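Long-range contact in transcriptional regulator kdgR (Escherichia coli, PDB 1YSP), which represses genes for the transport and catabolism of 2-keto-3-deoxygluconate, the present chain being its C-terminal, IclR-type domain without the DNA-binding part: residues Met13-Ile24 and Val35-Met43. Sequence-based numbering, arbitrary orientation.
Sequences MRELSRLTKETI and VYIHKIDSM
H38 meets M13 at the edge of its imidazole in a sulfur-aromatic contact, SD lying 4.7 Å from the ring centroid and 73° off the ring normal. The bend at chi3 (72°) of M13 turns CE against the backbone, near H38 O and K39 CA. H38 NE2 hydrogen-bonds to D10 OD1, the same oxygen that takes a salt bridge from R14 NE. K39 CB points away from segment 13-24 overall, though touching it, and the extended chain brings CE within a tight 3.4 Å of T23 CG2 before NZ reaches D41 OD2 in a salt bridge (3.0 Å). I40 gives the largest share of the contact, with 127 Å² covered. It forms an antiparallel hydrogen-bonded pair with I24, the I24 N to I40 O bond being nearly straight (179°). Its side chain spreads over one helix face: CG1 touches M13 CB (3.6 Å), CG2 reaches S17 CB (3.6 Å), and CD1 lies 3.7 Å from R14 CG, the two side chains crossing at about a right angle. Cutting I40 back to an alanine removes CG1, CG2 and CD1 and would probably open a gap between M13, R14 and S17. S42 OG then donates to K21 O (3.1 Å), in the carbonyl plane; K21, first past the helix, has positive phi. Helix 4-20 thus packs beside strand 33-40, the short segment axes coming within 8.7 Å, with strand 24-30 paired between 33-40 and 136-142, while L16 turns to helix 151-172.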
ATOM      1  N   MET A  13      -1.527  12.421   6.170  1.00 24.30           N
ATOM      2  CA  MET A  13      -0.319  11.651   6.587  1.00 24.69           C
ATOM      3  C   MET A  13       0.309  12.245   7.849  1.00 25.91           C
ATOM      4  O   MET A  13       0.740  11.538   8.764  1.00 24.43           O
ATOM      5  CB  MET A  13       0.681  11.598   5.456  1.00 25.47           C
ATOM      6  CG  MET A  13       0.209  10.697   4.247  1.00 22.93           C
ATOM      7  SD  MET A  13       1.225  10.941   2.780  1.00 26.09           S
ATOM      8  CE  MET A  13       2.773  10.152   3.235  1.00 24.83           C
ATOM      9  N   ARG A  14       0.371  13.580   7.899  1.00 25.67           N
ATOM     10  CA  ARG A  14       0.848  14.237   9.127  1.00 26.19           C
ATOM     11  C   ARG A  14      -0.060  13.907  10.312  1.00 25.54           C
ATOM     12  O   ARG A  14       0.446  13.610  11.406  1.00 26.35           O
ATOM     13  CB  ARG A  14       1.076  15.750   8.923  1.00 25.57           C
ATOM     14  CG  ARG A  14       2.244  16.061   7.972  1.00 26.12           C
ATOM     15  CD  ARG A  14       2.193  17.520   7.386  1.00 26.91           C
ATOM     16  NE  ARG A  14       3.395  17.761   6.603  1.00 27.92           N
ATOM     17  CZ  ARG A  14       4.543  18.228   7.067  1.00 30.30           C
ATOM     18  NH1 ARG A  14       4.664  18.598   8.328  1.00 31.50           N
ATOM     19  NH2 ARG A  14       5.567  18.335   6.258  1.00 35.39           N
ATOM     20  N   GLU A  15      -1.375  13.854  10.077  1.00 26.82           N
ATOM     21  CA  GLU A  15      -2.336  13.379  11.070  1.00 27.56           C
ATOM     22  C   GLU A  15      -2.123  11.898  11.566  1.00 28.99           C
ATOM     23  O   GLU A  15      -2.154  11.602  12.773  1.00 27.51           O
ATOM     24  CB  GLU A  15      -3.762  13.637  10.591  1.00 27.79           C
ATOM     25  CG  GLU A  15      -4.865  13.209  11.557  1.00 29.27           C
ATOM     26  CD  GLU A  15      -5.109  14.180  12.731  1.00 31.06           C
ATOM     27  OE1 GLU A  15      -4.250  15.017  13.095  1.00 29.59           O
ATOM     28  OE2 GLU A  15      -6.205  14.083  13.293  1.00 34.54           O
ATOM     29  N   LEU A  16      -1.892  10.984  10.632  1.00 29.02           N
ATOM     30  CA  LEU A  16      -1.546   9.611  11.027  1.00 30.18           C
ATOM     31  C   LEU A  16      -0.236   9.553  11.813  1.00 29.61           C
ATOM     32  O   LEU A  16      -0.123   8.782  12.755  1.00 30.72           O
ATOM     33  CB  LEU A  16      -1.409   8.728   9.771  1.00 29.05           C
ATOM     34  CG  LEU A  16      -2.717   8.363   9.074  1.00 30.17           C
ATOM     35  CD1 LEU A  16      -2.408   7.903   7.594  1.00 29.77           C
ATOM     36  CD2 LEU A  16      -3.519   7.290   9.895  1.00 28.73           C
ATOM     37  N   SER A  17       0.756  10.331  11.415  1.00 30.21           N
ATOM     38  CA  SER A  17       2.036  10.359  12.118  1.00 32.12           C
ATOM     39  C   SER A  17       1.817  10.856  13.552  1.00 31.26           C
ATOM     40  O   SER A  17       2.278  10.227  14.516  1.00 29.94           O
ATOM     41  CB  SER A  17       3.048  11.211  11.382  1.00 31.78           C
ATOM     42  OG  SER A  17       4.191  11.524  12.179  1.00 36.64           O
ATOM     43  N   ARG A  18       1.066  11.956  13.681  1.00 30.35           N
ATOM     44  CA  ARG A  18       0.631  12.463  14.987  1.00 30.59           C
ATOM     45  C   ARG A  18      -0.074  11.392  15.826  1.00 30.65           C
ATOM     46  O   ARG A  18       0.218  11.247  17.022  1.00 30.30           O
ATOM     47  CB  ARG A  18      -0.340  13.662  14.803  1.00 29.36           C
ATOM     48  CG  ARG A  18      -0.668  14.398  16.099  1.00 31.98           C
ATOM     49  CD  ARG A  18      -1.712  15.509  15.850  1.00 30.02           C
ATOM     50  NE  ARG A  18      -3.045  14.967  15.628  1.00 30.58           N
ATOM     51  CZ  ARG A  18      -3.861  14.521  16.580  1.00 31.98           C
ATOM     52  NH1 ARG A  18      -3.476  14.522  17.846  1.00 36.23           N
ATOM     53  NH2 ARG A  18      -5.056  14.067  16.275  1.00 34.49           N
ATOM     54  N   LEU A  19      -1.027  10.675  15.230  1.00 30.79           N
ATOM     55  CA  LEU A  19      -1.799   9.691  16.004  1.00 31.87           C
ATOM     56  C   LEU A  19      -0.994   8.408  16.322  1.00 32.40           C
ATOM     57  O   LEU A  19      -1.261   7.741  17.328  1.00 32.79           O
ATOM     58  CB  LEU A  19      -3.103   9.322  15.309  1.00 31.58           C
ATOM     59  CG  LEU A  19      -4.197  10.390  15.027  1.00 33.74           C
ATOM     60  CD1 LEU A  19      -5.135   9.909  13.892  1.00 34.13           C
ATOM     61  CD2 LEU A  19      -4.988  10.732  16.204  1.00 34.36           C
ATOM     62  N   THR A  20      -0.030   8.050  15.476  1.00 31.51           N
ATOM     63  CA  THR A  20       0.550   6.694  15.577  1.00 32.50           C
ATOM     64  C   THR A  20       2.042   6.668  15.816  1.00 33.01           C
ATOM     65  O   THR A  20       2.577   5.621  16.213  1.00 33.95           O
ATOM     66  CB  THR A  20       0.276   5.823  14.282  1.00 30.67           C
ATOM     67  OG1 THR A  20       1.009   6.350  13.191  1.00 30.67           O
ATOM     68  CG2 THR A  20      -1.180   5.742  13.951  1.00 32.77           C
ATOM     69  N   LYS A  21       2.716   7.779  15.513  1.00 33.80           N
ATOM     70  CA  LYS A  21       4.179   7.906  15.507  1.00 35.62           C
ATOM     71  C   LYS A  21       4.900   6.973  14.520  1.00 35.53           C
ATOM     72  O   LYS A  21       6.108   6.775  14.625  1.00 35.27           O
ATOM     73  CB  LYS A  21       4.785   7.718  16.912  1.00 37.14           C
ATOM     74  CG  LYS A  21       4.103   8.527  17.987  1.00 40.04           C
ATOM     75  CD  LYS A  21       4.758   9.867  18.168  1.00 44.57           C
ATOM     76  CE  LYS A  21       4.961  10.128  19.665  1.00 45.43           C
ATOM     77  NZ  LYS A  21       4.466  11.458  20.060  1.00 48.20           N
ATOM     78  N   GLU A  22       4.147   6.406  13.574  1.00 33.42           N
ATOM     79  CA  GLU A  22       4.701   5.427  12.630  1.00 32.23           C
ATOM     80  C   GLU A  22       5.167   6.156  11.359  1.00 31.84           C
ATOM     81  O   GLU A  22       4.828   7.353  11.186  1.00 31.48           O
ATOM     82  CB  GLU A  22       3.621   4.409  12.263  1.00 31.91           C
ATOM     83  CG  GLU A  22       3.056   3.517  13.426  1.00 33.02           C
ATOM     84  CD  GLU A  22       4.038   2.439  13.941  1.00 32.34           C
ATOM     85  OE1 GLU A  22       5.178   2.384  13.457  1.00 33.75           O
ATOM     86  OE2 GLU A  22       3.648   1.668  14.852  1.00 32.82           O
ATOM     87  N   THR A  23       5.918   5.448  10.497  1.00 29.77           N
ATOM     88  CA  THR A  23       6.340   5.947   9.189  1.00 31.11           C
ATOM     89  C   THR A  23       5.122   5.811   8.270  1.00 29.20           C
ATOM     90  O   THR A  23       4.531   4.724   8.164  1.00 28.81           O
ATOM     91  CB  THR A  23       7.529   5.127   8.548  1.00 31.36           C
ATOM     92  OG1 THR A  23       8.626   4.999   9.456  1.00 36.55           O
ATOM     93  CG2 THR A  23       8.061   5.812   7.280  1.00 32.48           C
ATOM     94  N   ILE A  24       4.787   6.893   7.576  1.00 28.09           N
ATOM     95  CA  ILE A  24       3.643   6.912   6.622  1.00 25.95           C
ATOM     96  C   ILE A  24       4.148   7.193   5.197  1.00 24.94           C
ATOM     97  O   ILE A  24       4.953   8.096   4.987  1.00 24.94           O
ATOM     98  CB  ILE A  24       2.636   8.043   6.995  1.00 27.65           C
ATOM     99  CG1 ILE A  24       2.551   8.262   8.515  1.00 28.01           C
ATOM    100  CG2 ILE A  24       1.288   7.880   6.269  1.00 25.33           C
ATOM    101  CD1 ILE A  24       1.974   7.127   9.316  1.00 22.88           C
ATOM    102  N   VAL A  35       6.156   3.613  -6.880  1.00 29.18           N
ATOM    103  CA  VAL A  35       7.067   4.727  -6.618  1.00 29.56           C
ATOM    104  C   VAL A  35       6.564   5.473  -5.378  1.00 28.80           C
ATOM    105  O   VAL A  35       5.409   5.788  -5.320  1.00 27.37           O
ATOM    106  CB  VAL A  35       7.140   5.729  -7.855  1.00 29.31           C
ATOM    107  CG1 VAL A  35       5.736   6.147  -8.322  1.00 32.27           C
ATOM    108  CG2 VAL A  35       7.945   6.967  -7.471  1.00 31.90           C
ATOM    109  N   TYR A  36       7.411   5.734  -4.390  1.00 30.07           N
ATOM    110  CA  TYR A  36       6.945   6.542  -3.249  1.00 32.68           C
ATOM    111  C   TYR A  36       6.881   8.014  -3.659  1.00 32.86           C
ATOM    112  O   TYR A  36       7.889   8.588  -4.005  1.00 34.57           O
ATOM    113  CB  TYR A  36       7.812   6.332  -2.010  1.00 34.34           C
ATOM    114  CG  TYR A  36       7.683   4.943  -1.429  1.00 36.44           C
ATOM    115  CD1 TYR A  36       6.432   4.405  -1.138  1.00 38.57           C
ATOM    116  CD2 TYR A  36       8.807   4.177  -1.140  1.00 40.50           C
ATOM    117  CE1 TYR A  36       6.303   3.137  -0.602  1.00 39.34           C
ATOM    118  CE2 TYR A  36       8.675   2.880  -0.595  1.00 41.23           C
ATOM    119  CZ  TYR A  36       7.425   2.377  -0.342  1.00 41.35           C
ATOM    120  OH  TYR A  36       7.261   1.107   0.183  1.00 41.69           O
ATOM    121  N   ILE A  37       5.682   8.587  -3.668  1.00 33.06           N
ATOM    122  CA  ILE A  37       5.504  10.003  -4.024  1.00 33.15           C
ATOM    123  C   ILE A  37       5.453  10.977  -2.814  1.00 32.56           C
ATOM    124  O   ILE A  37       5.778  12.173  -2.978  1.00 32.71           O
ATOM    125  CB  ILE A  37       4.317  10.205  -5.003  1.00 33.24           C
ATOM    126  CG1 ILE A  37       2.995   9.678  -4.404  1.00 31.58           C
ATOM    127  CG2 ILE A  37       4.626   9.486  -6.346  1.00 32.99           C
ATOM    128  CD1 ILE A  37       1.734   9.974  -5.227  1.00 33.81           C
ATOM    129  N   HIS A  38       5.075  10.485  -1.619  1.00 31.06           N
ATOM    130  CA  HIS A  38       5.189  11.282  -0.370  1.00 30.63           C
ATOM    131  C   HIS A  38       5.587  10.401   0.814  1.00 29.90           C
ATOM    132  O   HIS A  38       5.381   9.197   0.778  1.00 27.96           O
ATOM    133  CB  HIS A  38       3.896  12.054  -0.065  1.00 30.80           C
ATOM    134  CG  HIS A  38       4.082  13.233   0.857  1.00 32.02           C
ATOM    135  ND1 HIS A  38       5.190  14.054   0.813  1.00 34.52           N
ATOM    136  CD2 HIS A  38       3.269  13.754   1.807  1.00 30.27           C
ATOM    137  CE1 HIS A  38       5.059  15.017   1.714  1.00 35.73           C
ATOM    138  NE2 HIS A  38       3.902  14.857   2.335  1.00 29.79           N
ATOM    139  N   LYS A  39       6.192  10.992   1.844  1.00 30.44           N
ATOM    140  CA  LYS A  39       6.529  10.246   3.060  1.00 32.69           C
ATOM    141  C   LYS A  39       6.476  11.199   4.251  1.00 32.37           C
ATOM    142  O   LYS A  39       6.844  12.385   4.105  1.00 32.76           O
ATOM    143  CB  LYS A  39       7.963   9.685   2.928  1.00 31.37           C
ATOM    144  CG  LYS A  39       8.303   8.606   3.896  1.00 35.96           C
ATOM    145  CD  LYS A  39       9.827   8.214   3.892  1.00 37.02           C
ATOM    146  CE  LYS A  39      10.150   7.260   5.050  1.00 43.15           C
ATOM    147  NZ  LYS A  39      11.609   7.038   5.226  1.00 47.68           N
ATOM    148  N   ILE A  40       5.996  10.699   5.388  1.00 33.16           N
ATOM    149  CA  ILE A  40       6.156  11.375   6.684  1.00 34.61           C
ATOM    150  C   ILE A  40       6.872  10.381   7.608  1.00 37.53           C
ATOM    151  O   ILE A  40       6.337   9.298   7.910  1.00 35.07           O
ATOM    152  CB  ILE A  40       4.827  11.821   7.308  1.00 33.99           C
ATOM    153  CG1 ILE A  40       4.000  12.693   6.344  1.00 32.20           C
ATOM    154  CG2 ILE A  40       5.067  12.475   8.702  1.00 33.57           C
ATOM    155  CD1 ILE A  40       4.595  14.034   5.996  1.00 33.34           C
ATOM    156  N   ASP A  41       8.077  10.755   8.044  1.00 41.38           N
ATOM    157  CA  ASP A  41       8.983   9.836   8.748  1.00 46.10           C
ATOM    158  C   ASP A  41       8.641   9.578  10.194  1.00 48.30           C
ATOM    159  O   ASP A  41       8.082  10.440  10.874  1.00 49.31           O
ATOM    160  CB  ASP A  41      10.427  10.332   8.668  1.00 47.04           C
ATOM    161  CG  ASP A  41      11.247   9.581   7.640  1.00 50.67           C
ATOM    162  OD1 ASP A  41      11.498  10.158   6.560  1.00 55.00           O
ATOM    163  OD2 ASP A  41      11.629   8.410   7.907  1.00 54.37           O
ATOM    164  N   SER A  42       9.015   8.386  10.660  1.00 51.12           N
ATOM    165  CA  SER A  42       8.892   8.009  12.065  1.00 53.89           C
ATOM    166  C   SER A  42       9.728   8.984  12.907  1.00 55.71           C
ATOM    167  O   SER A  42       9.189   9.691  13.755  1.00 56.91           O
ATOM    168  CB  SER A  42       9.370   6.561  12.258  1.00 53.79           C
ATOM    169  OG  SER A  42       8.792   5.965  13.406  1.00 54.31           O
ATOM    170  N   MET A  43      11.039   9.012  12.663  1.00 57.63           N
ATOM    171  CA  MET A  43      11.921  10.064  13.193  1.00 59.62           C
ATOM    172  C   MET A  43      13.081  10.343  12.228  1.00 59.81           C
ATOM    173  O   MET A  43      12.880  10.929  11.153  1.00 60.29           O
ATOM    174  CB  MET A  43      12.432   9.771  14.626  1.00 60.41           C
ATOM    175  CG  MET A  43      12.673   8.303  14.991  1.00 62.20           C
ATOM    176  SD  MET A  43      11.153   7.508  15.578  1.00 67.71           S
ATOM    177  CE  MET A  43      11.773   6.025  16.396  1.00 63.54           C
TER